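Local coordinates for protein coenzyme A transferase (Yersinia pestis, PDB 3QLI) that probably transfers coenzyme A between acyl-CoA thioesters and free carboxylic acids such as acetate, at residues 18-22 and 194-198; 22-28 and 199-204; 45-49 and 209-213; 50-54 and 176-180; 141-146 and 165-170. Residues are numbered along the deposited sequence.

Contact 1 of 5, residues 18-22 and 194-198; sequences IRALY and IHISE
Residues 18-22 form the opening turn of an alpha helix that runs on past Tyr-22, closed here by Tyr-22 N to Ile-18 O at 2.8 Å. Across from it the chain is extended at Ile-194 and His-195 (phi/psi -123/128 and -74/148), then tightens into a 3-10 turn over 196-198, with Glu-198 N bonded to His-195 O at 2.8 Å. The two backbones come nearest at Ile-18 and Ile-196, whose CA atoms lie 7.1 Å apart. Ile-196 (chi1 t, chi2 t) points toward the helix, with its CD1 3.3 Å from Tyr-22 N, 3.7 Å from Ile-18 O and 3.8 Å from each of Leu-21 CB and Tyr-22 CB. A single side chain thus packs on a helical turn: the N-terminal helix 18-25 rests on the end of the small antiparallel pair 156-158/193-195, at the margin of the Rossmann-like domain. Met-151 and Phe-157 also touch both Ile-196 and Tyr-22. Ile-18, with chi1 p, lays CG2 4.2 Å from Ile-196 CG2 and 4.4 Å from His-195 NE2. The imidazole (chi1 t) is held within its own segment, ND1 lying 2.8 Å from Ser-197 OG in a hydrogen bond. Leu-21 takes chi1 m, chi2 t, and Tyr-22, chi1 t, sends its hydroxyl off to Glu-204.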
# COMPACT_ATOMS: atom_id res chain seq x y z
N ILE A 18 -9.65 35.14 28.92
CA ILE A 18 -9.09 33.79 28.94
C ILE A 18 -8.75 33.31 30.35
O ILE A 18 -8.82 32.13 30.64
CB ILE A 18 -7.83 33.67 28.05
CG1 ILE A 18 -6.71 34.57 28.58
CG2 ILE A 18 -8.17 34.01 26.61
CD1 ILE A 18 -5.40 34.40 27.86
N ARG A 19 -8.37 34.23 31.22
CA ARG A 19 -8.08 33.82 32.59
C ARG A 19 -9.37 33.45 33.32
O ARG A 19 -9.39 32.55 34.14
CB ARG A 19 -7.27 34.88 33.33
CG ARG A 19 -5.81 34.86 32.92
CD ARG A 19 -5.03 35.97 33.58
NE ARG A 19 -5.52 37.28 33.18
CZ ARG A 19 -4.95 38.42 33.52
NH1 ARG A 19 -3.85 38.41 34.27
NH2 ARG A 19 -5.47 39.57 33.12
N ALA A 20 -10.46 34.13 32.97
CA ALA A 20 -11.76 33.79 33.51
C ALA A 20 -12.19 32.42 32.98
O ALA A 20 -12.75 31.61 33.72
CB ALA A 20 -12.80 34.85 33.16
N LEU A 21 -11.93 32.16 31.71
CA LEU A 21 -12.29 30.87 31.13
C LEU A 21 -11.44 29.77 31.76
O LEU A 21 -11.95 28.70 32.06
CB LEU A 21 -12.10 30.88 29.61
CG LEU A 21 -13.01 31.81 28.81
CD1 LEU A 21 -12.73 31.71 27.31
CD2 LEU A 21 -14.46 31.48 29.11
N TYR A 22 -10.16 30.05 31.96
CA TYR A 22 -9.25 29.06 32.54
C TYR A 22 -9.72 28.66 33.93
O TYR A 22 -9.73 27.48 34.29
CB TYR A 22 -7.84 29.64 32.62
CG TYR A 22 -6.73 28.64 32.84
CD1 TYR A 22 -6.00 28.14 31.76
CD2 TYR A 22 -6.39 28.21 34.12
CE1 TYR A 22 -4.96 27.24 31.96
CE2 TYR A 22 -5.35 27.31 34.32
CZ TYR A 22 -4.64 26.82 33.23
OH TYR A 22 -3.61 25.93 33.43
N ILE A 194 -4.21 24.85 20.32
CA ILE A 194 -5.65 24.79 20.51
C ILE A 194 -6.10 25.88 21.46
O ILE A 194 -5.56 25.99 22.56
CB ILE A 194 -6.10 23.46 21.15
CG1 ILE A 194 -5.30 22.27 20.63
CG2 ILE A 194 -7.63 23.28 20.99
CD1 ILE A 194 -5.52 21.98 19.18
N HIS A 195 -7.09 26.67 21.06
CA HIS A 195 -7.56 27.76 21.89
C HIS A 195 -8.39 27.26 23.08
O HIS A 195 -9.10 26.27 22.97
CB HIS A 195 -8.38 28.74 21.05
CG HIS A 195 -8.66 30.03 21.75
ND1 HIS A 195 -9.88 30.33 22.31
CD2 HIS A 195 -7.86 31.09 22.01
CE1 HIS A 195 -9.83 31.53 22.86
NE2 HIS A 195 -8.62 32.01 22.69
N ILE A 196 -8.32 27.98 24.20
CA ILE A 196 -9.07 27.58 25.40
C ILE A 196 -10.58 27.46 25.13
O ILE A 196 -11.27 26.66 25.77
CB ILE A 196 -8.78 28.55 26.58
CG1 ILE A 196 -9.49 28.07 27.84
CG2 ILE A 196 -9.19 29.97 26.21
CD1 ILE A 196 -9.00 28.74 29.11
N SER A 197 -11.09 28.22 24.16
CA SER A 197 -12.51 28.14 23.83
C SER A 197 -12.89 26.77 23.27
O SER A 197 -14.07 26.44 23.18
CB SER A 197 -12.91 29.26 22.86
OG SER A 197 -12.27 29.11 21.61
N GLU A 198 -11.89 25.98 22.90
CA GLU A 198 -12.09 24.65 22.33
C GLU A 198 -11.81 23.53 23.33
O GLU A 198 -11.86 22.36 22.98
CB GLU A 198 -11.16 24.44 21.13
CG GLU A 198 -11.82 24.67 19.80
CD GLU A 198 -11.83 26.13 19.41
OE1 GLU A 198 -10.75 26.65 19.05
OE2 GLU A 198 -12.92 26.75 19.45

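Contact 2 of 5, residues 22-28 and 199-204; sequences YDEKLTT and VDAIVE
Ile-202, Lys-25 and Tyr-22 bury the most surface here, where the end of helix 18-25 meets the edge strand 201-204. After Lys-25 the chain leaves the helix and extends through Leu-26 (phi/psi -68/133) and Thr-27 (-153/-172), running parallel to the strand with Lys-25, Leu-26 and Thr-27 opposite Ala-201, Ile-202 and Val-203. A single parallel beta bridge results, with CA atoms of Leu-26 and Ile-202 4.5 Å apart: Ile-202 N gives to Lys-25 O at 3.0 Å, and Thr-27 N to Ile-202 O at 2.8 Å. The short extension thus partners the outermost strand of the parallel sheet, whose other neighbour is 175-180. The side chain of Ile-202 (chi1 m, chi2 t) puts CD1 over the face of the Tyr-22 ring, 4.2 Å from its centroid, a CH-pi contact, and 3.7 Å from Lys-25 CB. Lys-25 (m, t, t, m) stretches back along the strand so that NZ donates to Val-199 O at 2.7 Å. Tyr-22, chi1 t, donates from OH to Glu-204 OE2 at 2.6 Å, with Glu-204 at chi1 m, chi2 t. Beyond the bridge a water links Thr-27 O and Glu-204 N, 2.9 Å from each. Main-chain bonds at the centre and side-chain bonds from Lys-25 and Tyr-22 at the two ends therefore fix the helix end along the strand as well as against it.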
# COMPACT_ATOMS: atom_id res chain seq x y z
N TYR A 22 -10.16 30.05 31.96
CA TYR A 22 -9.25 29.06 32.54
C TYR A 22 -9.72 28.66 33.93
O TYR A 22 -9.73 27.48 34.29
CB TYR A 22 -7.84 29.64 32.62
CG TYR A 22 -6.73 28.64 32.84
CD1 TYR A 22 -6.00 28.14 31.76
CD2 TYR A 22 -6.39 28.21 34.12
CE1 TYR A 22 -4.96 27.24 31.96
CE2 TYR A 22 -5.35 27.31 34.32
CZ TYR A 22 -4.64 26.82 33.23
OH TYR A 22 -3.61 25.93 33.43
N ASP A 23 -10.13 29.65 34.71
CA ASP A 23 -10.55 29.41 36.08
C ASP A 23 -11.86 28.63 36.12
O ASP A 23 -12.04 27.78 37.00
CB ASP A 23 -10.67 30.73 36.85
CG ASP A 23 -9.36 31.47 36.94
OD1 ASP A 23 -8.32 30.85 37.25
OD2 ASP A 23 -9.36 32.69 36.67
N GLU A 24 -12.75 28.90 35.18
CA GLU A 24 -14.00 28.14 35.09
C GLU A 24 -13.75 26.67 34.72
O GLU A 24 -14.39 25.77 35.25
CB GLU A 24 -14.95 28.78 34.09
CG GLU A 24 -15.29 30.23 34.39
CD GLU A 24 -16.10 30.88 33.28
OE1 GLU A 24 -16.30 32.12 33.32
OE2 GLU A 24 -16.55 30.15 32.37
N LYS A 25 -12.80 26.44 33.81
CA LYS A 25 -12.53 25.10 33.29
C LYS A 25 -11.58 24.27 34.14
O LYS A 25 -11.57 23.03 34.05
CB LYS A 25 -11.98 25.19 31.86
CG LYS A 25 -12.99 25.67 30.83
CD LYS A 25 -12.28 26.14 29.57
CE LYS A 25 -13.23 26.91 28.64
NZ LYS A 25 -14.24 26.05 27.99
N LEU A 26 -10.76 24.94 34.95
CA LEU A 26 -9.76 24.26 35.76
C LEU A 26 -10.44 23.43 36.84
O LEU A 26 -11.34 23.92 37.52
CB LEU A 26 -8.82 25.29 36.41
CG LEU A 26 -7.71 24.73 37.31
CD1 LEU A 26 -6.69 23.91 36.52
CD2 LEU A 26 -7.00 25.85 38.08
N THR A 27 -10.01 22.18 36.99
CA THR A 27 -10.61 21.29 37.98
C THR A 27 -9.63 20.21 38.45
O THR A 27 -8.44 20.27 38.15
CB THR A 27 -11.90 20.67 37.41
OG1 THR A 27 -12.65 20.05 38.47
CG2 THR A 27 -11.56 19.65 36.32
N THR A 28 -10.12 19.24 39.23
CA THR A 28 -9.24 18.15 39.65
C THR A 28 -9.35 17.01 38.65
O THR A 28 -10.37 16.88 37.97
CB THR A 28 -9.62 17.61 41.03
OG1 THR A 28 -10.95 17.09 40.97
CG2 THR A 28 -9.53 18.74 42.08
N VAL A 199 -11.51 23.91 24.57
CA VAL A 199 -11.14 22.98 25.61
C VAL A 199 -12.30 22.89 26.61
O VAL A 199 -12.89 23.91 26.97
CB VAL A 199 -9.85 23.47 26.31
CG1 VAL A 199 -9.54 22.64 27.55
CG2 VAL A 199 -8.66 23.44 25.32
N ASP A 200 -12.66 21.69 27.02
CA ASP A 200 -13.83 21.55 27.88
C ASP A 200 -13.46 21.55 29.35
O ASP A 200 -14.24 22.00 30.20
CB ASP A 200 -14.63 20.31 27.51
CG ASP A 200 -15.28 20.43 26.16
OD1 ASP A 200 -16.31 21.13 26.05
OD2 ASP A 200 -14.74 19.85 25.20
N ALA A 201 -12.28 21.03 29.66
CA ALA A 201 -11.82 21.00 31.05
C ALA A 201 -10.32 20.93 31.11
O ALA A 201 -9.67 20.40 30.20
CB ALA A 201 -12.45 19.83 31.80
N ILE A 202 -9.77 21.45 32.21
CA ILE A 202 -8.32 21.56 32.40
C ILE A 202 -7.89 21.03 33.76
O ILE A 202 -8.50 21.35 34.78
CB ILE A 202 -7.90 23.04 32.35
CG1 ILE A 202 -8.37 23.68 31.04
CG2 ILE A 202 -6.38 23.17 32.57
CD1 ILE A 202 -8.41 25.22 31.09
N VAL A 203 -6.85 20.21 33.78
CA VAL A 203 -6.16 19.89 35.03
C VAL A 203 -4.70 20.25 34.84
O VAL A 203 -4.24 20.43 33.71
CB VAL A 203 -6.30 18.40 35.43
CG1 VAL A 203 -7.77 18.00 35.51
CG2 VAL A 203 -5.54 17.48 34.45
N GLU A 204 -3.97 20.37 35.95
CA GLU A 204 -2.55 20.74 35.91
C GLU A 204 -1.73 19.69 36.64
O GLU A 204 -2.06 19.31 37.78
CB GLU A 204 -2.32 22.11 36.57
CG GLU A 204 -3.00 23.26 35.84
CD GLU A 204 -3.03 24.57 36.64
OE1 GLU A 204 -2.99 24.53 37.89
OE2 GLU A 204 -3.11 25.64 36.01
O HOH W 1 -5.58 20.46 38.38

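Contact 3 of 5, residues 45-49 and 209-213; sequences GMFAA and LIEMP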
# COMPACT_ATOMS: atom_id res chain seq x y z
N GLY A 45 -3.64 11.05 23.51
CA GLY A 45 -2.44 11.30 22.74
C GLY A 45 -1.50 10.11 22.73
O GLY A 45 -1.68 9.14 23.47
N MET A 46 -0.47 10.19 21.90
CA MET A 46 0.51 9.11 21.77
C MET A 46 1.73 9.25 22.68
O MET A 46 2.29 10.33 22.82
CB MET A 46 1.01 9.02 20.33
CG MET A 46 -0.05 8.84 19.27
SD MET A 46 0.65 8.90 17.61
CE MET A 46 1.61 7.39 17.59
N PHE A 47 2.14 8.14 23.30
CA PHE A 47 3.35 8.14 24.12
C PHE A 47 3.38 9.15 25.27
O PHE A 47 2.56 9.11 26.18
CB PHE A 47 4.62 8.27 23.26
CG PHE A 47 5.85 7.72 23.92
CD1 PHE A 47 5.91 6.40 24.32
CD2 PHE A 47 6.94 8.53 24.16
CE1 PHE A 47 7.04 5.89 24.94
CE2 PHE A 47 8.08 8.04 24.77
CZ PHE A 47 8.12 6.71 25.16
N ALA A 48 4.34 10.06 25.19
CA ALA A 48 4.56 11.09 26.20
C ALA A 48 3.31 11.96 26.32
O ALA A 48 3.09 12.60 27.34
CB ALA A 48 5.77 11.94 25.84
N ALA A 49 2.53 11.98 25.25
CA ALA A 49 1.26 12.72 25.20
C ALA A 49 0.20 12.17 26.17
O ALA A 49 -0.69 12.91 26.59
CB ALA A 49 0.72 12.75 23.78
N LEU A 209 8.34 14.57 31.18
CA LEU A 209 7.74 13.68 30.19
C LEU A 209 8.41 12.31 30.23
O LEU A 209 9.59 12.21 30.54
CB LEU A 209 7.89 14.27 28.79
CG LEU A 209 7.25 15.63 28.52
CD1 LEU A 209 7.41 16.01 27.04
CD2 LEU A 209 5.79 15.67 28.92
N ILE A 210 7.66 11.26 29.92
CA ILE A 210 8.26 9.93 29.86
C ILE A 210 9.27 9.85 28.72
O ILE A 210 9.09 10.45 27.66
CB ILE A 210 7.21 8.80 29.71
CG1 ILE A 210 7.83 7.45 30.06
CG2 ILE A 210 6.59 8.79 28.30
CD1 ILE A 210 6.89 6.27 29.90
N GLU A 211 10.33 9.10 28.95
CA GLU A 211 11.43 9.06 28.00
C GLU A 211 11.47 7.74 27.28
O GLU A 211 11.10 6.71 27.83
CB GLU A 211 12.76 9.29 28.72
CG GLU A 211 12.88 10.67 29.33
CD GLU A 211 14.27 10.93 29.85
OE1 GLU A 211 14.99 9.95 30.14
OE2 GLU A 211 14.65 12.11 29.97
N MET A 212 11.92 7.78 26.04
CA MET A 212 12.29 6.57 25.36
C MET A 212 13.62 6.17 25.98
O MET A 212 14.54 6.98 26.03
CB MET A 212 12.45 6.87 23.87
CG MET A 212 12.64 5.66 23.00
SD MET A 212 12.47 6.17 21.29
CE MET A 212 13.76 7.41 21.13
N PRO A 213 13.72 4.92 26.47
CA PRO A 213 14.99 4.46 27.05
C PRO A 213 16.10 4.47 26.01
O PRO A 213 15.87 4.09 24.87
CB PRO A 213 14.68 3.02 27.47
CG PRO A 213 13.52 2.61 26.60
CD PRO A 213 12.70 3.86 26.46
O HOH W 2 5.07 11.88 29.43
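The Phe-47 ring lies flat against Ile-210, whose CG2 stands 4.1 Å from the ring centroid and 18° off its normal, a CH-pi contact. Phe-47 belongs to the loop between strand 41-44 and helix 52-63 of the Rossmann-like N-terminal domain; its partner, 209-213, is an extended run leading from strand 201-204 towards helix 220-230. A positive phi at Phe-47 (57°) turns the chain into the 3-10 segment at 48-49, with Ala-49 N bonded to Met-46 O at 2.9 Å. The rim of the ring reaches the backbone of 209-213, CZ being 4.0 Å from both Glu-211 O and Met-212 N. Ala-48 CB packs 4.1 Å from Ile-210 CG2 and 4.3 Å from Leu-209 CB, and Tyr-303 borders both segments. Two CoA-binding residues are close: the side chain of Phe-47 is about 4 Å from that of Glu-76, and Met-212's about 3 Å from that of Val-242. One water joins the backbones, 3.0 Å from Ala-48 O and 2.7 Å from Ile-210 N.

Contact 4 of 5, residues 50-54 and 176-180; sequences EPPAL and FIVEV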
# COMPACT_ATOMS: atom_id res chain seq x y z
N GLU A 50 0.28 10.89 26.52
CA GLU A 50 -0.71 10.31 27.43
C GLU A 50 -0.66 11.11 28.73
O GLU A 50 0.42 11.40 29.24
CB GLU A 50 -0.39 8.83 27.69
CG GLU A 50 -0.35 7.96 26.43
CD GLU A 50 0.06 6.52 26.71
OE1 GLU A 50 0.64 6.25 27.77
OE2 GLU A 50 -0.21 5.66 25.85
N PRO A 51 -1.82 11.47 29.27
CA PRO A 51 -1.87 12.33 30.46
C PRO A 51 -1.94 11.55 31.79
O PRO A 51 -2.98 10.98 32.10
CB PRO A 51 -3.13 13.17 30.22
CG PRO A 51 -4.02 12.27 29.43
CD PRO A 51 -3.13 11.37 28.60
N PRO A 52 -0.85 11.53 32.56
CA PRO A 52 -0.78 10.65 33.74
C PRO A 52 -1.80 10.94 34.83
O PRO A 52 -2.30 9.99 35.42
CB PRO A 52 0.65 10.88 34.28
CG PRO A 52 1.09 12.20 33.67
CD PRO A 52 0.44 12.20 32.31
N ALA A 53 -2.11 12.20 35.11
CA ALA A 53 -3.05 12.48 36.19
C ALA A 53 -4.48 12.11 35.79
O ALA A 53 -5.24 11.56 36.60
CB ALA A 53 -2.95 13.94 36.63
N LEU A 54 -4.83 12.41 34.55
CA LEU A 54 -6.16 12.08 34.03
C LEU A 54 -6.32 10.57 33.93
O LEU A 54 -7.36 10.03 34.27
CB LEU A 54 -6.39 12.73 32.65
CG LEU A 54 -6.54 14.25 32.66
CD1 LEU A 54 -6.61 14.82 31.23
CD2 LEU A 54 -7.79 14.68 33.46
N PHE A 176 -13.06 17.59 25.01
CA PHE A 176 -11.60 17.60 25.00
C PHE A 176 -11.10 18.04 26.36
O PHE A 176 -11.42 19.15 26.82
CB PHE A 176 -11.11 18.55 23.90
CG PHE A 176 -9.61 18.65 23.80
CD1 PHE A 176 -8.80 17.54 23.98
CD2 PHE A 176 -9.01 19.87 23.49
CE1 PHE A 176 -7.41 17.63 23.86
CE2 PHE A 176 -7.62 19.97 23.38
CZ PHE A 176 -6.83 18.85 23.56
N ILE A 177 -10.34 17.18 27.03
CA ILE A 177 -9.84 17.44 28.37
C ILE A 177 -8.32 17.52 28.31
O ILE A 177 -7.68 16.58 27.84
CB ILE A 177 -10.20 16.29 29.34
CG1 ILE A 177 -11.70 15.98 29.25
CG2 ILE A 177 -9.75 16.62 30.77
CD1 ILE A 177 -12.13 14.82 30.14
N VAL A 178 -7.74 18.62 28.79
CA VAL A 178 -6.28 18.75 28.73
C VAL A 178 -5.62 18.64 30.10
O VAL A 178 -6.21 18.99 31.13
CB VAL A 178 -5.84 20.07 28.08
CG1 VAL A 178 -6.48 20.22 26.70
CG2 VAL A 178 -6.18 21.24 28.97
N GLU A 179 -4.40 18.15 30.10
CA GLU A 179 -3.56 18.12 31.28
C GLU A 179 -2.36 19.02 31.00
O GLU A 179 -1.47 18.66 30.22
CB GLU A 179 -3.12 16.69 31.58
CG GLU A 179 -2.17 16.54 32.76
CD GLU A 179 -2.17 15.13 33.31
OE1 GLU A 179 -3.23 14.46 33.23
OE2 GLU A 179 -1.12 14.67 33.83
N VAL A 180 -2.37 20.19 31.62
CA VAL A 180 -1.32 21.18 31.47
C VAL A 180 -0.06 20.69 32.19
O VAL A 180 -0.12 20.24 33.34
CB VAL A 180 -1.77 22.55 32.02
CG1 VAL A 180 -0.56 23.51 32.21
CG2 VAL A 180 -2.83 23.17 31.13
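Both carboxylate oxygens of Glu-179 accept from the first turn of helix 52-63. OE2 accepts from Ala-53 N at 3.0 Å and OE1 from Leu-54 N at 2.9 Å, so two amides that have no helical carbonyl before them are satisfied by a side chain from a neighbouring strand. Pro-51 holds the N-cap position and cannot cap with its own side chain; Pro-52, next along, has no amide hydrogen to satisfy, and its CD simply sits 3.3 Å from Glu-179 OE2. That same OE2 also takes a bond from Asn-205 ND2. To get there Glu-179 extends with chi1 and chi2 both t. The strand's own backbone bonds sideways, to Phe-144 and His-146 in strand 143-148 on one flank and to Asp-200, Ala-201 and Val-203 on the other, as befits an interior strand of a parallel sheet. Apolar contact completes the join, Leu-54 CD1 reaching Ile-177 CG2 at 3.6 Å, with Val-203 and Ala-32 also against Leu-54. The geometry suits the Rossmann-like fold, in which a helix begins near the C-terminal edge of the sheet. Here a buried acid faces the positive end of the helix dipole and three N-H donors, an environment that should favour its ionised form and tie the start of the helix to the sheet.

Contact 5 of 5, residues 141-146 and 165-170; sequences IDTFMH and YSSRIA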
# COMPACT_ATOMS: atom_id res chain seq x y z
N ILE A 141 -15.29 9.56 18.56
CA ILE A 141 -14.67 9.70 19.87
C ILE A 141 -15.49 10.64 20.74
O ILE A 141 -15.76 11.78 20.37
CB ILE A 141 -13.22 10.21 19.76
CG1 ILE A 141 -12.36 9.20 18.97
CG2 ILE A 141 -12.63 10.52 21.16
CD1 ILE A 141 -12.28 7.79 19.59
N ASP A 142 -15.92 10.15 21.90
CA ASP A 142 -16.71 10.98 22.80
C ASP A 142 -15.84 11.87 23.69
O ASP A 142 -16.17 13.03 23.94
CB ASP A 142 -17.63 10.08 23.63
CG ASP A 142 -18.53 9.23 22.75
OD1 ASP A 142 -19.47 9.80 22.17
OD2 ASP A 142 -18.29 8.01 22.61
N THR A 143 -14.72 11.33 24.15
CA THR A 143 -13.79 12.09 25.00
C THR A 143 -12.37 11.89 24.52
O THR A 143 -11.95 10.76 24.24
CB THR A 143 -13.85 11.62 26.48
OG1 THR A 143 -15.19 11.74 26.97
CG2 THR A 143 -12.93 12.50 27.34
N PHE A 144 -11.64 13.00 24.39
CA PHE A 144 -10.23 12.96 24.06
C PHE A 144 -9.42 13.64 25.17
O PHE A 144 -9.81 14.71 25.64
CB PHE A 144 -9.96 13.63 22.71
CG PHE A 144 -8.57 13.40 22.19
CD1 PHE A 144 -8.17 12.13 21.80
CD2 PHE A 144 -7.66 14.45 22.11
CE1 PHE A 144 -6.89 11.90 21.33
CE2 PHE A 144 -6.36 14.22 21.64
CZ PHE A 144 -5.98 12.95 21.26
N MET A 145 -8.32 13.01 25.59
CA MET A 145 -7.46 13.56 26.65
C MET A 145 -6.01 13.61 26.16
O MET A 145 -5.52 12.65 25.56
CB MET A 145 -7.57 12.70 27.94
CG MET A 145 -9.02 12.33 28.28
SD MET A 145 -9.31 11.88 30.02
CE MET A 145 -8.28 10.42 30.10
N HIS A 146 -5.33 14.72 26.42
CA HIS A 146 -3.97 14.94 25.89
C HIS A 146 -3.25 15.91 26.84
O HIS A 146 -3.85 16.88 27.31
CB HIS A 146 -4.09 15.53 24.48
CG HIS A 146 -2.86 15.40 23.61
ND1 HIS A 146 -1.72 16.15 23.80
CD2 HIS A 146 -2.64 14.66 22.50
CE1 HIS A 146 -0.83 15.85 22.86
NE2 HIS A 146 -1.37 14.94 22.06
N TYR A 165 -2.84 12.13 14.99
CA TYR A 165 -4.29 12.17 14.86
C TYR A 165 -4.86 13.05 15.98
O TYR A 165 -6.05 13.37 15.98
CB TYR A 165 -4.88 10.77 14.98
CG TYR A 165 -4.52 10.07 16.28
CD1 TYR A 165 -5.23 10.31 17.44
CD2 TYR A 165 -3.46 9.17 16.33
CE1 TYR A 165 -4.90 9.67 18.63
CE2 TYR A 165 -3.13 8.52 17.50
CZ TYR A 165 -3.85 8.78 18.65
OH TYR A 165 -3.51 8.14 19.82
N SER A 166 -4.01 13.42 16.92
CA SER A 166 -4.42 14.22 18.08
C SER A 166 -4.97 15.59 17.71
O SER A 166 -5.96 16.04 18.29
CB SER A 166 -3.26 14.37 19.06
OG SER A 166 -2.93 13.13 19.67
N SER A 167 -4.34 16.26 16.76
CA SER A 167 -4.81 17.59 16.35
C SER A 167 -6.21 17.57 15.74
O SER A 167 -6.96 18.55 15.84
CB SER A 167 -3.80 18.27 15.41
OG SER A 167 -3.65 17.52 14.21
N ARG A 168 -6.57 16.47 15.09
CA ARG A 168 -7.94 16.31 14.59
C ARG A 168 -8.93 15.92 15.70
O ARG A 168 -10.02 16.50 15.82
CB ARG A 168 -7.98 15.23 13.50
CG ARG A 168 -9.39 14.77 13.09
CD ARG A 168 -10.16 15.88 12.40
NE ARG A 168 -11.52 15.46 12.01
CZ ARG A 168 -11.82 14.79 10.90
NH1 ARG A 168 -10.86 14.42 10.06
NH2 ARG A 168 -13.08 14.46 10.65
N ILE A 169 -8.56 14.93 16.51
CA ILE A 169 -9.51 14.37 17.46
C ILE A 169 -9.76 15.34 18.62
O ILE A 169 -10.83 15.32 19.21
CB ILE A 169 -9.08 13.00 18.00
CG1 ILE A 169 -8.86 12.04 16.83
CG2 ILE A 169 -10.14 12.45 18.97
CD1 ILE A 169 -10.04 12.00 15.84
N ALA A 170 -8.78 16.19 18.93
CA ALA A 170 -8.96 17.23 19.95
C ALA A 170 -10.13 18.14 19.57
O ALA A 170 -10.84 18.65 20.44
CB ALA A 170 -7.68 18.06 20.13
O HOH W 3 0.06 12.63 20.75
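This is a buried helix-on-sheet contact inside a beta-alpha-beta crossover: strand 143-148 leads, through a connection that includes the short strand 156-158, to helix 166-172, which returns the chain to the adjacent parallel strand 175-180. The short segments 143-146 and 166-170 pass 9.0 Å apart at their axes, their directions 133° apart. Phe-144 fills the gap. Its ring has Ile-169 CB over one face, 4.1 Å from the centroid and 16° off the normal, a CH-pi contact; CD1 is 3.5 Å from Ile-169 CG2, CD2 is 4.1 Å from Ala-170 CB, and CE1 is 4.0 Å from Tyr-165 CE1. At the ring edge CZ comes 3.4 Å from Ser-166 OG. Ile-141, just before the strand, adds its CG2 at 3.8 Å from Ile-169 CG2. The contact is more polar around His-146: its CD2 lies 3.2 Å from Ser-166 OG, and a water sits 3.0 Å from His-146 NE2 while donating to Ser-166 OG at 3.2 Å. That hydroxyl is also bonded to Asp-164, and Tyr-165 OH to Met-44 O, near the CoA site, the Tyr-165 side chain being about 7 Å from that of the CoA-binding Glu-76. Helix 131-139 covers the flank of Ile-169 with Leu-135 and Ala-136, Ser-43 of strand 41-44 lies against Phe-144, and Phe-176 of strand 175-180 packs on Ala-170.

Overall arrangement
All five contacts belong to the N-terminal Rossmann-like domain and follow its parallel sheet from the edge inwards. Contacts 1 and 2 share Tyr-22, their centres about 9 Å apart, and settle helix 18-25 at the outer end. Strand 201-204 of contact 2 lies beside strand 175-180 of contact 4 (centres about 10 Å apart), which in turn pairs with strand 143-148 of contact 5 (centres of contacts 4 and 5 about 11 Å apart). Contact 3 meets contact 5 where Gly-45 N is hydrogen-bonded to Met-145 O and Met-46 packs on Tyr-165. It also lies nearest the CoA-binding residues Glu-76 and Val-242, whereas contact 1, centred about 25 Å from contact 3, is remote from them.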